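Local coordinates for protein extracellular ligand-binding receptor (PDB 4F06) that probably serves an ABC transporter as the periplasmic solute-binding receptor for lignin-derived benzoates, and binds p-hydroxybenzoic acid, at residues Asp30-Glu35 and Ala287-Ala292; Val45-Arg50 and Leu294-Ile299. One frame throughout, in Å; residues are numbered along the deposited sequence. Where two conformers were deposited one is given.

In the fold
Both contacts are buried and use consecutive turns of helix 283-301, which lies against the lobe built on the sheet that includes strands 5-12 and 43-51. Contact 1 is helix on helix, pairing this helix with helix 19-36 through aromatic rings and alanines; contact 2 is helix on strand, with branched aliphatic tips and ring edges meeting strand 43-51. Their centres lie about 10 Å apart, and they join directly where Trp32 of contact 1 packs on Tyr296 of contact 2, two residues of one p-hydroxybenzoic acid pocket. Neither has a direct hydrogen bond across it: contact 1 sends its phenol to a sulfate, whereas contact 2 bridges its segments through a water.

Contact 1: residues Asp30-Glu35 and Ala287-Ala292; sequences DAWVAE and AAYDGA. With SO4 (sulfate ion), chain D.
Tyr289 lays the face of its ring against the edge of the Trp32 indole, where segments 30-35 and 287-292 cross at -48°. With CG anti to the backbone N (chi1 -174°), the phenol reaches alongside Ala31 and Trp32. Trp32 CE3 stands over the centre of the ring, 3.6 Å from Tyr289 CZ, in an edge-to-face pair with planes at 75°. The rim of the phenol lies against the backbone, with Tyr289 CD1 3.4 Å from Trp32 N, and against the Ala31 methyl, with CD1 4.0 Å from Ala31 CB. At the tip, Tyr289 OH donates at 2.7 Å to O1 of a sulfate probably from the crystallisation liquor, and His36 holds the same ion. An alanine in place of Tyr289 would probably open a gap at the edge of the indole and leave the sulfate with one fewer donor. The Tyr289 carbonyl also approaches the indole, with its O 3.5 Å from Trp32 CE3. The next residue, Asp290, makes a salt bridge with Arg324 and hydrogen bonds with Ser322 and Trp320. One turn after Tyr289, Ala292 places its methyl over a face of the indole, with CB 3.8 Å from the centroid of the Trp32 five-membered ring, a CH-pi contact. Trp32 is thus held at its edge by Tyr289 and on a face by Ala292, while it also packs edge-to-face with Tyr296. Because this indole touches p-hydroxybenzoic acid, the packing of ring and methyl probably steadies this part of the pocket wall, with no hydrogen bond between the two segments.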
loop_
_atom_site.group_PDB
_atom_site.type_symbol
_atom_site.label_atom_id
_atom_site.label_comp_id
_atom_site.label_asym_id
_atom_site.label_seq_id
_atom_site.Cartn_x
_atom_site.Cartn_y
_atom_site.Cartn_z
ATOM N N ASP A 30 3.451 16.523 3.827
ATOM C CA ASP A 30 4.249 17.573 4.466
ATOM C C ASP A 30 5.687 17.508 3.997
ATOM O O ASP A 30 6.342 18.548 3.842
ATOM C CB ASP A 30 4.205 17.446 6.002
ATOM C CG ASP A 30 2.893 17.877 6.606
ATOM O OD1 ASP A 30 2.086 18.520 5.915
ATOM O OD2 ASP A 30 2.690 17.627 7.841
ATOM N N ALA A 31 6.209 16.303 3.785
ATOM C CA ALA A 31 7.570 16.156 3.274
ATOM C C ALA A 31 7.679 16.732 1.851
ATOM O O ALA A 31 8.657 17.441 1.508
ATOM C CB ALA A 31 8.027 14.695 3.295
ATOM N N TRP A 32 6.685 16.435 1.012
ATOM C CA TRP A 32 6.647 16.997 -0.329
ATOM C C TRP A 32 6.682 18.513 -0.298
ATOM O O TRP A 32 7.454 19.137 -1.036
ATOM C CB TRP A 32 5.385 16.457 -1.077
ATOM C CG TRP A 32 5.333 17.066 -2.442
ATOM C CD1 TRP A 32 4.623 18.207 -2.817
ATOM C CD2 TRP A 32 6.087 16.652 -3.606
ATOM N NE1 TRP A 32 4.863 18.482 -4.152
ATOM C CE2 TRP A 32 5.757 17.595 -4.670
ATOM C CE3 TRP A 32 6.980 15.607 -3.862
ATOM C CZ2 TRP A 32 6.347 17.519 -5.931
ATOM C CZ3 TRP A 32 7.571 15.551 -5.131
ATOM C CH2 TRP A 32 7.250 16.481 -6.125
ATOM N N VAL A 33 5.836 19.114 0.526
ATOM C CA VAL A 33 5.763 20.570 0.649
ATOM C C VAL A 33 7.040 21.128 1.255
ATOM O O VAL A 33 7.502 22.215 0.872
ATOM C CB VAL A 33 4.476 20.961 1.438
ATOM C CG1 VAL A 33 4.460 22.444 1.722
ATOM C CG2 VAL A 33 3.237 20.550 0.638
ATOM N N ALA A 34 7.652 20.411 2.186
ATOM C CA ALA A 34 8.931 20.904 2.769
ATOM C C ALA A 34 9.979 21.071 1.684
ATOM O O ALA A 34 10.803 21.984 1.765
ATOM C CB ALA A 34 9.423 19.953 3.858
ATOM N N GLU A 35 9.972 20.185 0.680
ATOM C CA GLU A 35 10.924 20.270 -0.404
ATOM C C GLU A 35 10.481 21.216 -1.505
ATOM O O GLU A 35 11.319 21.903 -2.101
ATOM C CB GLU A 35 11.175 18.854 -0.958
ATOM C CG GLU A 35 12.125 18.761 -2.132
ATOM C CD GLU A 35 13.551 19.073 -1.798
ATOM O OE1 GLU A 35 13.898 19.137 -0.601
ATOM O OE2 GLU A 35 14.377 19.248 -2.726
ATOM N N ALA A 287 3.601 6.775 -0.736
ATOM C CA ALA A 287 2.501 6.874 -1.729
ATOM C C ALA A 287 1.952 8.301 -1.714
ATOM O O ALA A 287 1.552 8.804 -2.763
ATOM C CB ALA A 287 1.415 5.875 -1.402
ATOM N N ALA A 288 1.913 8.924 -0.539
ATOM C CA ALA A 288 1.426 10.313 -0.447
ATOM C C ALA A 288 2.409 11.317 -1.047
ATOM O O ALA A 288 1.980 12.266 -1.713
ATOM C CB ALA A 288 1.076 10.655 1.011
ATOM N N TYR A 289 3.701 11.100 -0.809
ATOM C CA TYR A 289 4.726 11.977 -1.374
ATOM C C TYR A 289 4.650 11.930 -2.913
ATOM O O TYR A 289 4.628 12.981 -3.578
ATOM C CB TYR A 289 6.084 11.479 -0.868
ATOM C CG TYR A 289 7.280 12.348 -1.232
ATOM C CD1 TYR A 289 7.645 13.460 -0.438
ATOM C CD2 TYR A 289 8.035 12.080 -2.369
ATOM C CE1 TYR A 289 8.741 14.244 -0.752
ATOM C CE2 TYR A 289 9.140 12.867 -2.686
ATOM C CZ TYR A 289 9.479 13.962 -1.898
ATOM O OH TYR A 289 10.541 14.791 -2.219
ATOM N N ASP A 290 4.622 10.722 -3.490
ATOM C CA ASP A 290 4.507 10.559 -4.933
ATOM C C ASP A 290 3.133 11.028 -5.451
ATOM O O ASP A 290 3.028 11.528 -6.589
ATOM C CB ASP A 290 4.820 9.130 -5.345
ATOM C CG ASP A 290 6.310 8.831 -5.214
ATOM O OD1 ASP A 290 7.140 9.673 -5.633
ATOM O OD2 ASP A 290 6.642 7.753 -4.705
ATOM N N GLY A 291 2.064 10.844 -4.654
ATOM C CA GLY A 291 0.760 11.319 -5.079
ATOM C C GLY A 291 0.740 12.846 -5.135
ATOM O O GLY A 291 0.142 13.427 -6.074
ATOM N N ALA A 292 1.415 13.510 -4.189
ATOM C CA ALA A 292 1.499 14.972 -4.245
ATOM C C ALA A 292 2.274 15.422 -5.504
ATOM O O ALA A 292 1.865 16.404 -6.144
ATOM C CB ALA A 292 2.156 15.517 -2.987
HETATM S S SO4 D . 12.391 15.041 -5.545
HETATM O O1 SO4 D . 11.150 15.118 -4.779
HETATM O O2 SO4 D . 12.761 16.402 -5.934
HETATM O O3 SO4 D . 13.442 14.424 -4.730
HETATM O O4 SO4 D . 12.212 14.364 -6.853
#

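Contact 2: residues Val45-Arg50 and Leu294-Ile299; sequences VEFVYR and LIYKMI. With PHB (p-hydroxybenzoic acid), chain C; SO4 (sulfate ion), chain H.
Phe47 and Tyr296 meet rim to rim: Phe47 CZ lies 4.2 Å from Tyr296 CE1, each near the plane of the other's ring. The Phe47 edge also meets the tip of Ile295, with CE2 4.3 Å from Ile295 CD1. Another part of the Tyr296 edge faces the carboxylate of p-hydroxybenzoic acid. The arrangement is helix-on-sheet packing in an alpha/beta lobe, as in the periplasmic binding proteins of the leucine-binding family, where the chain returns late to the first lobe: segment 294-299 runs at 135° to segment 45-50. Val45 fills the angle between two helix residues. Its CG1, anti to the backbone N (chi1 -177°), comes obliquely on the phenol at 4.1 Å from Tyr296 CE1, while CG2 meets Ile299 CD1 tip to tip at 3.7 Å. Val40 of the neighbouring strand also touches Val45, Tyr296 and Ile299. On the ligand side of the helix, Tyr296 CB is 3.7 Å from O1' of p-hydroxybenzoic acid, and Lys297 CB touches the ligand ring; the helix therefore joins the sheet to the pocket. At the far end of the strand, the Arg50 guanidinium binds at its edge a sulfate probably from the crystallisation liquor, with NH1 and NH2 each donating to a different oxygen; its NE forms a salt bridge with Glu66. The one polar link between strand and helix is a water, which donates to Val45 O at 2.8 Å and to Tyr296 OH at 3.0 Å, while the phenol itself is hydrogen-bonded to the carbonyl O of Gly37.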
loop_
_atom_site.group_PDB
_atom_site.type_symbol
_atom_site.label_atom_id
_atom_site.label_comp_id
_atom_site.label_asym_id
_atom_site.label_seq_id
_atom_site.Cartn_x
_atom_site.Cartn_y
_atom_site.Cartn_z
ATOM N N VAL A 45 -1.671 25.605 -3.188
ATOM C CA VAL A 45 -2.302 24.276 -3.073
ATOM C C VAL A 45 -2.472 24.026 -1.584
ATOM O O VAL A 45 -1.515 24.108 -0.812
ATOM C CB VAL A 45 -1.447 23.178 -3.729
ATOM C CG1 VAL A 45 -2.153 21.823 -3.671
ATOM C CG2 VAL A 45 -1.146 23.587 -5.173
ATOM N N GLU A 46 -3.703 23.681 -1.188
ATOM C CA GLU A 46 -4.000 23.379 0.209
ATOM C C GLU A 46 -4.590 21.964 0.291
ATOM O O GLU A 46 -5.558 21.672 -0.406
ATOM C CB GLU A 46 -5.026 24.402 0.769
ATOM C CG GLU A 46 -5.412 24.171 2.215
ATOM C CD GLU A 46 -6.499 25.109 2.696
ATOM O OE1 GLU A 46 -6.773 26.168 2.050
ATOM O OE2 GLU A 46 -7.092 24.789 3.758
ATOM N N PHE A 47 -4.062 21.147 1.198
ATOM C CA PHE A 47 -4.576 19.812 1.464
ATOM C C PHE A 47 -5.501 19.864 2.668
ATOM O O PHE A 47 -5.159 20.448 3.711
ATOM C CB PHE A 47 -3.398 18.874 1.694
ATOM C CG PHE A 47 -2.552 18.660 0.460
ATOM C CD1 PHE A 47 -1.472 19.522 0.169
ATOM C CD2 PHE A 47 -2.810 17.561 -0.403
ATOM C CE1 PHE A 47 -0.701 19.342 -0.979
ATOM C CE2 PHE A 47 -2.019 17.386 -1.548
ATOM C CZ PHE A 47 -0.961 18.259 -1.823
ATOM N N VAL A 48 -6.680 19.256 2.503
ATOM C CA VAL A 48 -7.788 19.201 3.496
ATOM C C VAL A 48 -8.017 17.717 3.841
ATOM O O VAL A 48 -8.235 16.914 2.938
ATOM C CB VAL A 48 -9.091 19.809 2.900
ATOM C CG1 VAL A 48 -10.213 19.837 3.956
ATOM C CG2 VAL A 48 -8.804 21.209 2.330
ATOM N N TYR A 49 -7.951 17.350 5.125
ATOM C CA TYR A 49 -7.996 15.936 5.520
ATOM C C TYR A 49 -9.346 15.564 6.106
ATOM O O TYR A 49 -9.908 16.302 6.930
ATOM C CB TYR A 49 -6.867 15.630 6.549
ATOM C CG TYR A 49 -5.500 15.868 5.954
ATOM C CD1 TYR A 49 -4.918 17.136 5.972
ATOM C CD2 TYR A 49 -4.815 14.820 5.336
ATOM C CE1 TYR A 49 -3.669 17.335 5.390
ATOM C CE2 TYR A 49 -3.573 15.028 4.759
ATOM C CZ TYR A 49 -3.018 16.276 4.779
ATOM O OH TYR A 49 -1.776 16.480 4.201
ATOM N N ARG A 50 -9.838 14.385 5.751
ATOM C CA ARG A 50 -11.078 13.868 6.314
ATOM C C ARG A 50 -10.843 12.413 6.714
ATOM O O ARG A 50 -10.000 11.705 6.128
ATOM C CB ARG A 50 -12.199 13.947 5.261
ATOM C CG ARG A 50 -12.598 15.359 4.845
ATOM C CD ARG A 50 -13.199 16.130 6.022
ATOM N NE ARG A 50 -13.604 17.501 5.653
ATOM C CZ ARG A 50 -12.903 18.595 5.911
ATOM N NH1 ARG A 50 -11.729 18.506 6.537
ATOM N NH2 ARG A 50 -13.391 19.785 5.544
ATOM N N LEU A 294 2.228 13.930 -8.375
ATOM C CA LEU A 294 1.285 13.823 -9.513
ATOM C C LEU A 294 0.266 14.957 -9.482
ATOM O O LEU A 294 -0.111 15.496 -10.533
ATOM C CB LEU A 294 0.554 12.484 -9.524
ATOM C CG LEU A 294 1.460 11.269 -9.704
ATOM C CD1 LEU A 294 0.638 10.043 -9.983
ATOM C CD2 LEU A 294 2.444 11.459 -10.852
ATOM N N ILE A 295 -0.218 15.326 -8.293
ATOM C CA ILE A 295 -1.169 16.434 -8.183
ATOM C C ILE A 295 -0.523 17.739 -8.643
ATOM O O ILE A 295 -1.151 18.489 -9.390
ATOM C CB ILE A 295 -1.737 16.542 -6.758
ATOM C CG1 ILE A 295 -2.588 15.281 -6.490
ATOM C CG2 ILE A 295 -2.507 17.851 -6.565
ATOM C CD1 ILE A 295 -2.917 15.080 -5.036
ATOM N N TYR A 296 0.736 17.979 -8.260
ATOM C CA TYR A 296 1.428 19.200 -8.734
ATOM C C TYR A 296 1.559 19.148 -10.250
ATOM O O TYR A 296 1.362 20.174 -10.936
ATOM C CB TYR A 296 2.785 19.347 -8.051
ATOM C CG TYR A 296 2.673 19.988 -6.670
ATOM C CD1 TYR A 296 1.641 19.670 -5.766
ATOM C CD2 TYR A 296 3.663 20.867 -6.229
ATOM C CE1 TYR A 296 1.588 20.275 -4.506
ATOM C CE2 TYR A 296 3.629 21.441 -4.977
ATOM C CZ TYR A 296 2.604 21.135 -4.106
ATOM O OH TYR A 296 2.532 21.675 -2.874
ATOM N N LYS A 297 1.899 17.983 -10.812
ATOM C CA LYS A 297 1.983 17.889 -12.273
ATOM C C LYS A 297 0.623 18.192 -12.941
ATOM O O LYS A 297 0.571 18.876 -13.964
ATOM C CB LYS A 297 2.456 16.478 -12.676
ATOM C CG LYS A 297 2.521 16.281 -14.186
ATOM C CD LYS A 297 3.609 17.065 -14.862
ATOM C CE LYS A 297 3.685 16.645 -16.324
ATOM N NZ LYS A 297 4.840 17.351 -16.921
HETATM N N MSE A 298 -0.454 17.648 -12.381
HETATM C CA MSE A 298 -1.795 17.865 -12.971
HETATM C C MSE A 298 -2.176 19.340 -12.900
HETATM O O MSE A 298 -2.702 19.883 -13.872
HETATM C CB MSE A 298 -2.854 17.010 -12.260
HETATM C CG MSE A 298 -2.684 15.546 -12.630
HETATM SE SE MSE A 298 -4.049 14.288 -12.153
HETATM C CE MSE A 298 -3.689 14.384 -10.239
ATOM N N ILE A 299 -1.885 20.010 -11.777
ATOM C CA ILE A 299 -2.152 21.441 -11.683
ATOM C C ILE A 299 -1.316 22.217 -12.717
ATOM O O ILE A 299 -1.849 23.098 -13.363
ATOM C CB ILE A 299 -1.918 21.912 -10.227
ATOM C CG1 ILE A 299 -2.965 21.260 -9.295
ATOM C CG2 ILE A 299 -1.984 23.426 -10.104
ATOM C CD1 ILE A 299 -2.677 21.413 -7.810
HETATM C "C1'" PHB C . 6.119 20.764 -9.142
HETATM O "O1'" PHB C . 5.257 21.619 -9.557
HETATM O "O2'" PHB C . 6.906 20.915 -8.181
HETATM C C1 PHB C . 6.295 19.509 -9.872
HETATM C C2 PHB C . 7.282 18.601 -9.417
HETATM C C3 PHB C . 7.491 17.426 -10.111
HETATM C C4 PHB C . 6.687 17.150 -11.222
HETATM C C5 PHB C . 5.682 18.044 -11.646
HETATM C C6 PHB C . 5.473 19.258 -10.972
HETATM O O4 PHB C . 6.920 15.970 -11.865
HETATM S S SO4 H . -10.588 22.023 7.254
HETATM O O1 SO4 H . -10.777 22.745 8.540
HETATM O O2 SO4 H . -11.887 21.991 6.521
HETATM O O3 SO4 H . -9.587 22.754 6.425
HETATM O O4 SO4 H . -10.091 20.636 7.492
HETATM O O HOH W 1 0.682 22.440 -0.669
#